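Cyclic nucleotide-binding domain (CNMP-BD) protein (Geobacter metallireducens, PDB 3MDP) probably binds a cyclic nucleotide or similar small ligand in a double-stranded beta-helix domain and may take part in regulating transcription. Local coordinates at residues R9-F14 and L50-E55; K23-I28 and V108-A113; V58-S63 and C76-G81; V39-N44 and S97-T102. All coordinates share one frame; numbering follows the deposited sequence.

Interaction 1 of 4, residues R9-F14 and L50-E55; sequences RVYRFF and LMLLLE
Tyr-11 lays one face of its ring over the end of Leu-52, the two side chains crossing at about a right angle. Leu-52 CD2 stands 3.8 Å from the centroid of the Tyr-11 ring and 28° off the ring normal, a CH-pi contact displaced toward the rim on the CD2 side. Val-10 CG2 lies against the opposite face, so the ring is held between its own neighbour in sequence and the strand. Farther out, Leu-54 CD2 comes within 3.6 Å of Tyr-11 CZ. Beyond it the hydroxyl reaches a water lying in the ring plane, 2.7 Å from Tyr-11 OH, and this water donates to Leu-54 O over 2.8 Å. An alanine in place of Tyr-11 would probably leave the water with one partner fewer and open a gap beside Leu-52 CD2 and Leu-54 CD2. Leu-52 CD2 also meets the next aromatic ring, 3.8 Å from Phe-14 CE2. Phe-13 meets Leu-50 tip to tip, with Phe-13 CZ 4.0 Å from Leu-50 CD2. Within the turn, Phe-13 CD2 sits over the centre of the Phe-14 ring, and Phe-14 N bonds to Tyr-11 O. The N-terminal segment thus packs its aromatics on one face of a sheet of the double-stranded beta-helix. In that sheet strand 49-55, with a classic beta bulge at Leu-54 and Glu-55 opposite Arg-106, runs between strands 105-111 and 83-84; Phe-13 packs on Ile-83, while Phe-14 touches Ile-110 and reaches Leu-22 and Ile-25 of helix 19-27.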
loop_
_atom_site.group_PDB
_atom_site.type_symbol
_atom_site.label_atom_id
_atom_site.label_comp_id
_atom_site.label_asym_id
_atom_site.label_seq_id
_atom_site.Cartn_x
_atom_site.Cartn_y
_atom_site.Cartn_z
ATOM N N ARG A 9 7.309 17.837 7.513
ATOM C CA ARG A 9 8.465 17.278 6.783
ATOM C C ARG A 9 9.305 16.283 7.522
ATOM O O ARG A 9 10.010 15.501 6.895
ATOM C CB ARG A 9 9.443 18.363 6.365
ATOM C CG ARG A 9 9.092 19.002 5.120
ATOM C CD ARG A 9 10.286 19.679 4.452
ATOM N NE ARG A 9 9.736 20.275 3.252
ATOM C CZ ARG A 9 9.451 19.596 2.147
ATOM N NH1 ARG A 9 9.737 18.296 2.047
ATOM N NH2 ARG A 9 8.898 20.231 1.118
ATOM N N VAL A 10 9.285 16.324 8.843
ATOM C CA VAL A 10 10.075 15.395 9.603
ATOM C C VAL A 10 9.469 13.992 9.560
ATOM O O VAL A 10 10.124 13.046 9.988
ATOM C CB VAL A 10 10.239 15.855 11.057
ATOM C CG1 VAL A 10 10.721 17.354 11.105
ATOM C CG2 VAL A 10 8.945 15.680 11.803
ATOM N N TYR A 11 8.233 13.845 9.059
ATOM C CA TYR A 11 7.591 12.521 9.023
ATOM C C TYR A 11 7.663 11.913 7.644
ATOM O O TYR A 11 7.525 12.621 6.638
ATOM C CB TYR A 11 6.133 12.603 9.472
ATOM C CG TYR A 11 5.992 13.136 10.878
ATOM C CD1 TYR A 11 6.356 12.358 11.974
ATOM C CD2 TYR A 11 5.564 14.440 11.102
ATOM C CE1 TYR A 11 6.246 12.839 13.278
ATOM C CE2 TYR A 11 5.454 14.947 12.402
ATOM C CZ TYR A 11 5.785 14.135 13.489
ATOM O OH TYR A 11 5.684 14.643 14.775
ATOM N N ARG A 12 7.841 10.592 7.607
ATOM C CA ARG A 12 8.138 9.875 6.352
ATOM C C ARG A 12 7.131 10.149 5.261
ATOM O O ARG A 12 7.499 10.384 4.124
ATOM C CB ARG A 12 8.179 8.356 6.600
ATOM C CG ARG A 12 9.171 7.631 5.770
ATOM C CD ARG A 12 9.995 6.754 6.671
ATOM N NE ARG A 12 11.315 6.501 6.115
ATOM C CZ ARG A 12 12.312 5.980 6.814
ATOM N NH1 ARG A 12 12.142 5.674 8.100
ATOM N NH2 ARG A 12 13.487 5.768 6.231
ATOM N N PHE A 13 5.856 10.102 5.603
ATOM C CA PHE A 13 4.803 10.248 4.603
ATOM C C PHE A 13 4.902 11.593 3.867
ATOM O O PHE A 13 4.607 11.665 2.686
ATOM C CB PHE A 13 3.435 10.069 5.267
ATOM C CG PHE A 13 2.290 10.109 4.326
ATOM C CD1 PHE A 13 1.910 8.972 3.614
ATOM C CD2 PHE A 13 1.569 11.271 4.153
ATOM C CE1 PHE A 13 0.839 9.000 2.738
ATOM C CE2 PHE A 13 0.499 11.312 3.264
ATOM C CZ PHE A 13 0.128 10.164 2.562
ATOM N N PHE A 14 5.361 12.632 4.571
ATOM C CA PHE A 14 5.369 13.980 4.066
ATOM C C PHE A 14 6.736 14.509 3.613
ATOM O O PHE A 14 6.771 15.538 2.919
ATOM C CB PHE A 14 4.877 14.928 5.165
ATOM C CG PHE A 14 3.487 14.693 5.577
ATOM C CD1 PHE A 14 2.438 15.120 4.778
ATOM C CD2 PHE A 14 3.206 14.020 6.746
ATOM C CE1 PHE A 14 1.135 14.902 5.155
ATOM C CE2 PHE A 14 1.896 13.794 7.121
ATOM C CZ PHE A 14 0.866 14.246 6.327
ATOM N N LEU A 50 -7.611 10.940 7.001
ATOM C CA LEU A 50 -6.316 10.295 7.019
ATOM C C LEU A 50 -5.584 10.919 8.220
ATOM O O LEU A 50 -5.633 12.136 8.414
ATOM C CB LEU A 50 -5.582 10.547 5.709
ATOM C CG LEU A 50 -4.180 9.943 5.626
ATOM C CD1 LEU A 50 -4.280 8.425 5.575
ATOM C CD2 LEU A 50 -3.417 10.502 4.446
HETATM N N MSE A 51 -4.980 10.090 9.053
HETATM C CA MSE A 51 -4.328 10.602 10.257
HETATM C C MSE A 51 -2.854 10.250 10.322
HETATM O O MSE A 51 -2.431 9.205 9.831
HETATM C CB MSE A 51 -5.059 10.122 11.508
HETATM C CG MSE A 51 -6.349 10.862 11.680
HETATM SE SE MSE A 51 -7.442 10.009 12.996
HETATM C CE MSE A 51 -9.031 11.169 12.907
ATOM N N LEU A 52 -2.077 11.175 10.866
ATOM C CA LEU A 52 -0.657 10.968 11.207
ATOM C C LEU A 52 -0.609 11.004 12.738
ATOM O O LEU A 52 -1.098 11.947 13.352
ATOM C CB LEU A 52 0.241 12.083 10.642
ATOM C CG LEU A 52 1.674 12.126 11.209
ATOM C CD1 LEU A 52 2.501 10.993 10.621
ATOM C CD2 LEU A 52 2.302 13.506 10.930
ATOM N N LEU A 53 -0.104 9.943 13.343
ATOM C CA LEU A 53 0.004 9.875 14.795
ATOM C C LEU A 53 1.200 10.677 15.270
ATOM O O LEU A 53 2.332 10.407 14.898
ATOM C CB LEU A 53 0.093 8.423 15.243
ATOM C CG LEU A 53 0.037 8.159 16.743
ATOM C CD1 LEU A 53 -1.231 8.747 17.402
ATOM C CD2 LEU A 53 0.187 6.662 16.988
ATOM N N LEU A 54 0.937 11.685 16.082
ATOM C CA LEU A 54 1.998 12.533 16.634
ATOM C C LEU A 54 2.465 12.080 18.002
ATOM O O LEU A 54 3.654 12.181 18.319
ATOM C CB LEU A 54 1.537 13.971 16.728
ATOM C CG LEU A 54 1.128 14.659 15.424
ATOM C CD1 LEU A 54 0.521 16.007 15.728
ATOM C CD2 LEU A 54 2.354 14.797 14.474
ATOM N N GLU A 55 1.531 11.598 18.811
ATOM C CA GLU A 55 1.803 11.232 20.179
ATOM C C GLU A 55 0.777 10.198 20.614
ATOM O O GLU A 55 -0.384 10.260 20.202
ATOM C CB GLU A 55 1.710 12.470 21.084
ATOM C CG GLU A 55 2.014 12.193 22.548
ATOM C CD GLU A 55 1.580 13.333 23.446
ATOM O OE1 GLU A 55 1.493 14.477 22.944
ATOM O OE2 GLU A 55 1.312 13.077 24.639
HETATM O O HOH W 1 5.798 12.722 16.599
#

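Interaction 2 of 4, residues K23-I28 and V108-A113; sequences KDIALI and VDINGA. With EDO (1,2-ethanediol), chain C.
The backbones of Ile-28 and Asn-111 meet where helix 19-27 has just ended and strand 105-111 is about to, their CA atoms 5.6 Å apart. Asn-111 N donates to Ile-28 O over 3.0 Å, and the donor lies nearly along the C=O axis, with a C=O...N angle of 164°. The hydroxyl O2 of an ethanediol, probably carried over from crystallisation, lies beside this bond, 2.9 Å from Asp-109 O. The contact joins the end of helix 19-27 to the end of strand 105-111 in the double-stranded beta-helix, just before strand 29-34 pairs with strand 105-111. Asn-111 is also the N-cap of helix 112-121, its OD1 accepting from Arg-114 N. Among the side chains, Ile-28 CD1 packs on Ile-110 CG2 at 3.8 Å, the two side chains crossing at a slant. Ile-25 reaches the same methyl more distantly, 4.1 Å separating Ile-25 CG2 from Ile-110 CG2. Leu-115 of helix 112-121 touches both Ile-28 and Ile-110. The Asp-109 side chain turns away from the helix, where its carboxylate makes a salt bridge with Lys-32 and accepts a hydrogen bond from Asn-49.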
loop_
_atom_site.group_PDB
_atom_site.type_symbol
_atom_site.label_atom_id
_atom_site.label_comp_id
_atom_site.label_asym_id
_atom_site.label_seq_id
_atom_site.Cartn_x
_atom_site.Cartn_y
_atom_site.Cartn_z
ATOM N N LYS A 23 2.106 22.963 2.050
ATOM C CA LYS A 23 1.174 24.072 2.337
ATOM C C LYS A 23 -0.279 23.705 1.988
ATOM O O LYS A 23 -1.216 23.983 2.745
ATOM C CB LYS A 23 1.560 25.330 1.536
ATOM N N ASP A 24 -0.462 23.090 0.829
ATOM C CA ASP A 24 -1.793 22.648 0.419
ATOM C C ASP A 24 -2.375 21.620 1.373
ATOM O O ASP A 24 -3.522 21.761 1.797
ATOM C CB ASP A 24 -1.786 22.113 -1.016
ATOM C CG ASP A 24 -1.777 23.236 -2.050
ATOM O OD1 ASP A 24 -2.344 24.320 -1.778
ATOM O OD2 ASP A 24 -1.202 23.047 -3.141
ATOM N N ILE A 25 -1.588 20.609 1.753
ATOM C CA ILE A 25 -2.073 19.581 2.688
ATOM C C ILE A 25 -2.337 20.194 4.067
ATOM O O ILE A 25 -3.348 19.878 4.690
ATOM C CB ILE A 25 -1.108 18.344 2.781
ATOM C CG1 ILE A 25 -1.131 17.577 1.470
ATOM C CG2 ILE A 25 -1.503 17.419 3.930
ATOM C CD1 ILE A 25 -0.018 16.557 1.308
ATOM N N ALA A 26 -1.458 21.088 4.526
ATOM C CA ALA A 26 -1.658 21.797 5.813
ATOM C C ALA A 26 -3.004 22.521 5.899
ATOM O O ALA A 26 -3.696 22.508 6.938
ATOM C CB ALA A 26 -0.509 22.790 6.070
ATOM N N LEU A 27 -3.401 23.119 4.780
ATOM C CA LEU A 27 -4.621 23.873 4.716
ATOM C C LEU A 27 -5.841 22.998 5.024
ATOM O O LEU A 27 -6.817 23.485 5.603
ATOM C CB LEU A 27 -4.747 24.496 3.317
ATOM C CG LEU A 27 -5.633 25.696 3.120
ATOM C CD1 LEU A 27 -5.264 26.847 4.087
ATOM C CD2 LEU A 27 -5.495 26.122 1.641
ATOM N N ILE A 28 -5.781 21.718 4.639
ATOM C CA ILE A 28 -6.887 20.779 4.871
ATOM C C ILE A 28 -6.621 19.834 6.069
ATOM O O ILE A 28 -7.196 18.748 6.185
ATOM C CB ILE A 28 -7.209 19.960 3.566
ATOM C CG1 ILE A 28 -5.963 19.150 3.107
ATOM C CG2 ILE A 28 -7.766 20.896 2.515
ATOM C CD1 ILE A 28 -6.277 17.913 2.345
ATOM N N VAL A 108 -2.363 14.591 13.415
ATOM C CA VAL A 108 -2.735 15.427 12.320
ATOM C C VAL A 108 -3.878 14.722 11.587
ATOM O O VAL A 108 -3.716 13.589 11.093
ATOM C CB VAL A 108 -1.597 15.657 11.317
ATOM C CG1 VAL A 108 -2.106 16.650 10.268
ATOM C CG2 VAL A 108 -0.356 16.239 12.049
ATOM N N ASP A 109 -5.025 15.392 11.550
ATOM C CA ASP A 109 -6.237 14.898 10.883
ATOM C C ASP A 109 -6.388 15.613 9.531
ATOM O O ASP A 109 -6.576 16.827 9.462
ATOM C CB ASP A 109 -7.436 15.164 11.808
ATOM C CG ASP A 109 -8.777 14.674 11.254
ATOM O OD1 ASP A 109 -8.816 14.035 10.202
ATOM O OD2 ASP A 109 -9.816 14.982 11.894
ATOM N N ILE A 110 -6.272 14.841 8.469
ATOM C CA ILE A 110 -6.284 15.338 7.105
ATOM C C ILE A 110 -7.616 14.972 6.446
ATOM O O ILE A 110 -8.092 13.841 6.575
ATOM C CB ILE A 110 -5.101 14.773 6.297
ATOM C CG1 ILE A 110 -3.814 14.913 7.111
ATOM C CG2 ILE A 110 -5.014 15.486 4.926
ATOM C CD1 ILE A 110 -2.624 14.173 6.559
ATOM N N ASN A 111 -8.200 15.937 5.757
ATOM C CA ASN A 111 -9.486 15.772 5.078
ATOM C C ASN A 111 -9.321 14.841 3.884
ATOM O O ASN A 111 -8.702 15.206 2.879
ATOM C CB ASN A 111 -10.033 17.145 4.649
ATOM C CG ASN A 111 -11.456 17.065 4.074
ATOM O OD1 ASN A 111 -11.755 16.192 3.281
ATOM N ND2 ASN A 111 -12.319 17.984 4.478
ATOM N N GLY A 112 -9.834 13.619 4.019
ATOM C CA GLY A 112 -9.659 12.611 2.989
ATOM C C GLY A 112 -10.425 12.929 1.704
ATOM O O GLY A 112 -9.930 12.666 0.614
ATOM N N ALA A 113 -11.622 13.509 1.819
ATOM C CA ALA A 113 -12.382 13.898 0.626
ATOM C C ALA A 113 -11.587 14.890 -0.204
ATOM O O ALA A 113 -11.510 14.766 -1.426
ATOM C CB ALA A 113 -13.759 14.482 1.006
HETATM C C1 EDO C . -10.424 16.669 8.796
HETATM O O1 EDO C . -11.487 17.094 7.924
HETATM C C2 EDO C . -9.777 17.866 9.471
HETATM O O2 EDO C . -8.811 18.391 8.577
#

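Interaction 3 of 4, residues V58-S63 and C76-G81; sequences VELFYS and CSVVPG
Val-58 and Val-78 form a hydrogen-bonded pair in an antiparallel beta hairpin, strands 58-61 and 74-78, whose connection is largely unmodelled; strand 74-78 lies at an edge of its sheet. The backbones are knit by four bonds, the shortest from Val-78 N to Val-58 O at 2.7 Å, while the one from Cys-76 N to Leu-60 O is longer and more bent, 3.3 Å with an N-H...O angle of 144°. The face carrying Val-58, Leu-60, Cys-76 and Val-78 is closely packed. The Val-58 and Val-78 side chains run alongside each other in the same direction, with CB of Val-58 4.0 Å from CB of Val-78. Leu-60 has its CG anti to the carbonyl carbon (chi1 -59°), which sets that atom 4.0 Å from Val-78 CG2. Its CD1 lies beside Cys-76 SG. This face continues onto Ala-99 and Phe-84, and Cys-76 packs on Leu-141 of the second subunit. The side chain of Leu-60 is about 4 Å from that of Arg-140 and from a bound succinate, which places the hairpin beside the succinate site, probably marking the nucleotide pocket of the family. The other face is loose: Glu-59 and Ser-77 are a non-hydrogen-bonded pair, nearest at Glu-59 CG and Ser-77 OG. In one of the two conformers of Glu-59, a water donates to Glu-59 OE2 and lies 2.6 Å from Ser-77 OG.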
loop_
_atom_site.group_PDB
_atom_site.type_symbol
_atom_site.label_atom_id
_atom_site.label_comp_id
_atom_site.label_asym_id
_atom_site.label_seq_id
_atom_site.Cartn_x
_atom_site.Cartn_y
_atom_site.Cartn_z
ATOM N N VAL A 58 -2.177 3.880 19.008
ATOM C CA VAL A 58 -3.430 3.500 18.382
ATOM C C VAL A 58 -3.439 2.015 18.068
ATOM O O VAL A 58 -2.427 1.441 17.634
ATOM C CB VAL A 58 -3.701 4.326 17.112
ATOM C CG1 VAL A 58 -4.744 3.635 16.200
ATOM C CG2 VAL A 58 -4.152 5.743 17.488
ATOM N N GLU A 59 -4.578 1.387 18.330
ATOM C CA GLU A 59 -4.801 0.010 17.913
ATOM C C GLU A 59 -5.812 -0.041 16.772
ATOM O O GLU A 59 -6.876 0.595 16.829
ATOM C CB GLU A 59 -5.281 -0.834 19.091
ATOM C CG GLU A 59 -4.133 -1.345 19.951
ATOM C CD GLU A 59 -4.565 -2.359 20.986
ATOM O OE1 GLU A 59 -5.756 -2.753 20.978
ATOM O OE2 GLU A 59 -3.712 -2.761 21.802
ATOM N N LEU A 60 -5.473 -0.779 15.718
ATOM C CA LEU A 60 -6.424 -1.023 14.664
ATOM C C LEU A 60 -6.983 -2.385 14.977
ATOM O O LEU A 60 -6.226 -3.331 15.231
ATOM C CB LEU A 60 -5.715 -1.003 13.315
ATOM C CG LEU A 60 -4.993 0.303 13.005
ATOM C CD1 LEU A 60 -4.418 0.229 11.610
ATOM C CD2 LEU A 60 -5.963 1.545 13.189
ATOM N N PHE A 61 -8.307 -2.495 14.960
ATOM C CA PHE A 61 -8.969 -3.714 15.397
ATOM C C PHE A 61 -10.304 -3.954 14.702
ATOM O O PHE A 61 -10.848 -3.071 14.043
ATOM C CB PHE A 61 -9.192 -3.630 16.910
ATOM C CG PHE A 61 -10.202 -2.589 17.314
ATOM C CD1 PHE A 61 -9.847 -1.241 17.376
ATOM C CD2 PHE A 61 -11.506 -2.943 17.614
ATOM C CE1 PHE A 61 -10.787 -0.273 17.733
ATOM C CE2 PHE A 61 -12.444 -1.979 17.980
ATOM C CZ PHE A 61 -12.088 -0.656 18.040
ATOM N N TYR A 62 -10.812 -5.171 14.869
ATOM C CA TYR A 62 -12.209 -5.524 14.547
ATOM C C TYR A 62 -13.077 -5.603 15.812
ATOM O O TYR A 62 -12.657 -6.184 16.827
ATOM C CB TYR A 62 -12.282 -6.876 13.862
ATOM C CG TYR A 62 -11.352 -7.038 12.682
ATOM C CD1 TYR A 62 -11.206 -6.032 11.736
ATOM C CD2 TYR A 62 -10.651 -8.224 12.493
ATOM C CE1 TYR A 62 -10.369 -6.190 10.654
ATOM C CE2 TYR A 62 -9.811 -8.401 11.403
ATOM C CZ TYR A 62 -9.677 -7.383 10.490
ATOM O OH TYR A 62 -8.854 -7.565 9.414
ATOM N N SER A 63 -14.289 -5.044 15.740
ATOM C CA SER A 63 -15.244 -5.123 16.846
ATOM C C SER A 63 -16.353 -6.128 16.551
ATOM O O SER A 63 -16.656 -6.994 17.378
ATOM C CB SER A 63 -15.851 -3.754 17.116
ATOM O OG SER A 63 -16.482 -3.757 18.386
ATOM N N CYS A 76 -3.298 -4.412 14.234
ATOM C CA CYS A 76 -2.099 -3.647 14.042
ATOM C C CYS A 76 -1.997 -2.569 15.167
ATOM O O CYS A 76 -3.006 -2.062 15.662
ATOM C CB CYS A 76 -2.218 -3.050 12.616
ATOM S SG CYS A 76 -1.029 -1.939 12.135
ATOM N N SER A 77 -0.782 -2.300 15.631
ATOM C CA SER A 77 -0.536 -1.202 16.564
ATOM C C SER A 77 0.245 -0.097 15.872
ATOM O O SER A 77 1.235 -0.378 15.177
ATOM C CB SER A 77 0.238 -1.697 17.790
ATOM O OG SER A 77 -0.654 -2.335 18.688
ATOM N N VAL A 78 -0.189 1.146 16.073
ATOM C CA VAL A 78 0.430 2.311 15.443
ATOM C C VAL A 78 1.187 3.122 16.499
ATOM O O VAL A 78 0.674 3.342 17.617
ATOM C CB VAL A 78 -0.655 3.182 14.715
ATOM C CG1 VAL A 78 -0.041 4.308 13.907
ATOM C CG2 VAL A 78 -1.576 2.277 13.808
ATOM N N VAL A 79 2.404 3.548 16.151
ATOM C CA VAL A 79 3.241 4.394 17.016
ATOM C C VAL A 79 3.480 5.758 16.337
ATOM O O VAL A 79 3.252 5.919 15.117
ATOM C CB VAL A 79 4.629 3.718 17.361
ATOM C CG1 VAL A 79 4.416 2.379 18.108
ATOM C CG2 VAL A 79 5.504 3.540 16.101
ATOM N N PRO A 80 3.910 6.756 17.114
ATOM C CA PRO A 80 4.093 8.080 16.519
ATOM C C PRO A 80 4.960 8.089 15.280
ATOM O O PRO A 80 5.951 7.354 15.200
ATOM C CB PRO A 80 4.749 8.872 17.650
ATOM C CG PRO A 80 4.121 8.280 18.870
ATOM C CD PRO A 80 4.109 6.801 18.577
ATOM N N GLY A 81 4.563 8.905 14.306
ATOM C CA GLY A 81 5.294 9.059 13.080
ATOM C C GLY A 81 4.698 8.278 11.936
ATOM O O GLY A 81 5.093 8.505 10.782
HETATM O O HOH W 2 -1.381 -1.665 21.110
#

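Interaction 4 of 4, residues V39-N44 and S97-T102; sequences VIFKEN and SSARAT
Ile-40 and Phe-41 both face Ala-99, which makes a classic beta bulge in the antiparallel pairing of strands 39-41 and 98-101, part of the double-stranded beta-helix. The backbone bonds bracket the bulge. Ile-40 N donates to Ala-99 O over 2.7 Å with a bent N-H...O angle of 141°, whereas Ala-99 N reaches Phe-41 O at 2.9 Å much more directly. Val-39 CA adds a CA-H...O contact to Ala-99 O, so two hydrogens of the first strand converge on one carbonyl. The aromatic contacts centre on Phe-41, whose CG stands between the backbone N and the carbonyl carbon (chi1 58°), a placement from which the ring extends over Ala-99. Ala-99 CB sits over one face, 3.8 Å from the centroid of the Phe-41 ring in a CH-pi contact, and Ser-97 O lies at the ring edge, 3.5 Å from Phe-41 CE1. Phe-41 also stacks with Tyr-95 and comes close to Gly-85, which contacts succinate in the crystal. An alanine in place of Phe-41 would probably leave Tyr-95 without its stacking partner and open a gap over Ala-99 CB. Apolar packing is lighter at Ile-40, whose CD1 is 4.4 Å from Ala-101 CB. The side-chain polar contacts lie past the end of strand 39-41, where Glu-43 N donates almost straight, at 176°, to Ser-98 OG over 2.8 Å. A water that donates to Glu-43 OE1 lies 2.8 Å from the same Ser-98 OG.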
loop_
_atom_site.group_PDB
_atom_site.type_symbol
_atom_site.label_atom_id
_atom_site.label_comp_id
_atom_site.label_asym_id
_atom_site.label_seq_id
_atom_site.Cartn_x
_atom_site.Cartn_y
_atom_site.Cartn_z
ATOM N N VAL A 39 -12.895 5.603 20.486
ATOM C CA VAL A 39 -12.895 5.036 19.145
ATOM C C VAL A 39 -12.773 6.176 18.138
ATOM O O VAL A 39 -13.720 6.954 17.937
ATOM C CB VAL A 39 -14.147 4.200 18.838
ATOM C CG1 VAL A 39 -14.052 3.670 17.386
ATOM C CG2 VAL A 39 -14.290 3.064 19.847
ATOM N N ILE A 40 -11.606 6.264 17.512
ATOM C CA ILE A 40 -11.251 7.368 16.615
ATOM C C ILE A 40 -12.044 7.278 15.305
ATOM O O ILE A 40 -12.563 8.283 14.811
ATOM C CB ILE A 40 -9.741 7.371 16.328
ATOM C CG1 ILE A 40 -8.970 7.578 17.650
ATOM C CG2 ILE A 40 -9.346 8.483 15.310
ATOM C CD1 ILE A 40 -7.467 7.432 17.526
ATOM N N PHE A 41 -12.120 6.074 14.746
ATOM C CA PHE A 41 -13.019 5.805 13.629
ATOM C C PHE A 41 -13.399 4.331 13.615
ATOM O O PHE A 41 -12.724 3.513 14.224
ATOM C CB PHE A 41 -12.445 6.273 12.265
ATOM C CG PHE A 41 -11.107 5.662 11.879
ATOM C CD1 PHE A 41 -11.010 4.325 11.478
ATOM C CD2 PHE A 41 -9.960 6.439 11.852
ATOM C CE1 PHE A 41 -9.804 3.759 11.107
ATOM C CE2 PHE A 41 -8.757 5.894 11.462
ATOM C CZ PHE A 41 -8.677 4.541 11.068
ATOM N N LYS A 42 -14.483 4.027 12.914
ATOM C CA LYS A 42 -15.087 2.710 12.900
ATOM C C LYS A 42 -14.982 2.001 11.545
ATOM O O LYS A 42 -15.167 2.601 10.475
ATOM C CB LYS A 42 -16.573 2.831 13.257
ATOM C CG LYS A 42 -16.835 3.466 14.599
ATOM C CD LYS A 42 -18.326 3.571 14.874
ATOM C CE LYS A 42 -18.599 4.527 16.034
ATOM N NZ LYS A 42 -20.048 4.895 16.142
ATOM N N GLU A 43 -14.720 0.701 11.619
ATOM C CA GLU A 43 -14.797 -0.186 10.459
ATOM C C GLU A 43 -16.097 0.036 9.697
ATOM O O GLU A 43 -17.159 0.192 10.293
ATOM C CB GLU A 43 -14.712 -1.636 10.903
ATOM C CG GLU A 43 -14.582 -2.643 9.754
ATOM C CD GLU A 43 -14.426 -4.079 10.238
ATOM O OE1 GLU A 43 -14.213 -4.281 11.460
ATOM O OE2 GLU A 43 -14.557 -5.011 9.401
ATOM N N ASN A 44 -15.981 0.064 8.378
ATOM C CA ASN A 44 -17.090 0.205 7.440
ATOM C C ASN A 44 -17.586 1.624 7.238
ATOM O O ASN A 44 -18.386 1.852 6.345
ATOM C CB ASN A 44 -18.238 -0.760 7.759
ATOM C CG ASN A 44 -17.812 -2.200 7.609
ATOM O OD1 ASN A 44 -17.050 -2.541 6.692
ATOM N ND2 ASN A 44 -18.257 -3.046 8.514
ATOM N N SER A 97 -10.808 -1.403 9.186
ATOM C CA SER A 97 -10.713 -1.724 10.598
ATOM C C SER A 97 -11.139 -0.511 11.387
ATOM O O SER A 97 -11.230 0.578 10.834
ATOM C CB SER A 97 -9.270 -2.141 10.930
ATOM O OG SER A 97 -8.379 -1.052 10.796
ATOM N N SER A 98 -11.424 -0.697 12.673
ATOM C CA SER A 98 -11.632 0.405 13.572
ATOM C C SER A 98 -10.290 0.811 14.168
ATOM O O SER A 98 -9.324 0.047 14.097
ATOM C CB SER A 98 -12.626 0.034 14.671
ATOM O OG SER A 98 -13.875 -0.355 14.109
ATOM N N ALA A 99 -10.241 2.030 14.724
ATOM C CA ALA A 99 -9.070 2.560 15.423
ATOM C C ALA A 99 -9.438 3.097 16.808
ATOM O O ALA A 99 -10.405 3.864 16.966
ATOM C CB ALA A 99 -8.396 3.646 14.609
ATOM N N ARG A 100 -8.656 2.707 17.811
ATOM C CA ARG A 100 -8.847 3.236 19.145
ATOM C C ARG A 100 -7.535 3.674 19.773
ATOM O O ARG A 100 -6.459 3.074 19.527
ATOM C CB ARG A 100 -9.576 2.233 20.035
ATOM C CG ARG A 100 -8.835 0.936 20.320
ATOM C CD ARG A 100 -9.659 0.025 21.190
ATOM N NE ARG A 100 -9.105 -1.320 21.129
ATOM C CZ ARG A 100 -9.813 -2.446 21.160
ATOM N NH1 ARG A 100 -11.139 -2.434 21.296
ATOM N NH2 ARG A 100 -9.175 -3.606 21.052
ATOM N N ALA A 101 -7.644 4.716 20.593
ATOM C CA ALA A 101 -6.524 5.252 21.340
ATOM C C ALA A 101 -6.183 4.311 22.500
ATOM O O ALA A 101 -7.063 3.909 23.269
ATOM C CB ALA A 101 -6.851 6.654 21.852
ATOM N N THR A 102 -4.908 3.951 22.634
ATOM C CA THR A 102 -4.472 3.123 23.773
ATOM C C THR A 102 -3.736 3.949 24.820
ATOM O O THR A 102 -3.414 3.445 25.889
ATOM C CB THR A 102 -3.571 1.984 23.304
ATOM O OG1 THR A 102 -2.429 2.544 22.664
ATOM C CG2 THR A 102 -4.309 1.121 22.305
HETATM O O HOH W 3 -14.297 -3.069 13.646
#

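The four contacts divide between the two facing sheets of the double-stranded beta-helix. Interactions 1 and 2, with centres 12 Å apart, bring the N-terminal helices onto neighbouring strands 49-55 and 105-111, which bond to each other directly. Interactions 3 and 4, with centres 8 Å apart, build the other sheet, where strands 58-61 and 98-101 are neighbours. Along the chain, interaction 3 is nested within interaction 4, which in turn lies inside the loop closed by interaction 2, while interaction 1 crosses both 2 and 4. The sheets meet where selenomethionine Met-51 packs on Ile-40. Leu-53 bonds to Gly-81 in the loop after strand 74-78, linking interactions 1 and 3. The succinate pocket lies beside interactions 3 and 4.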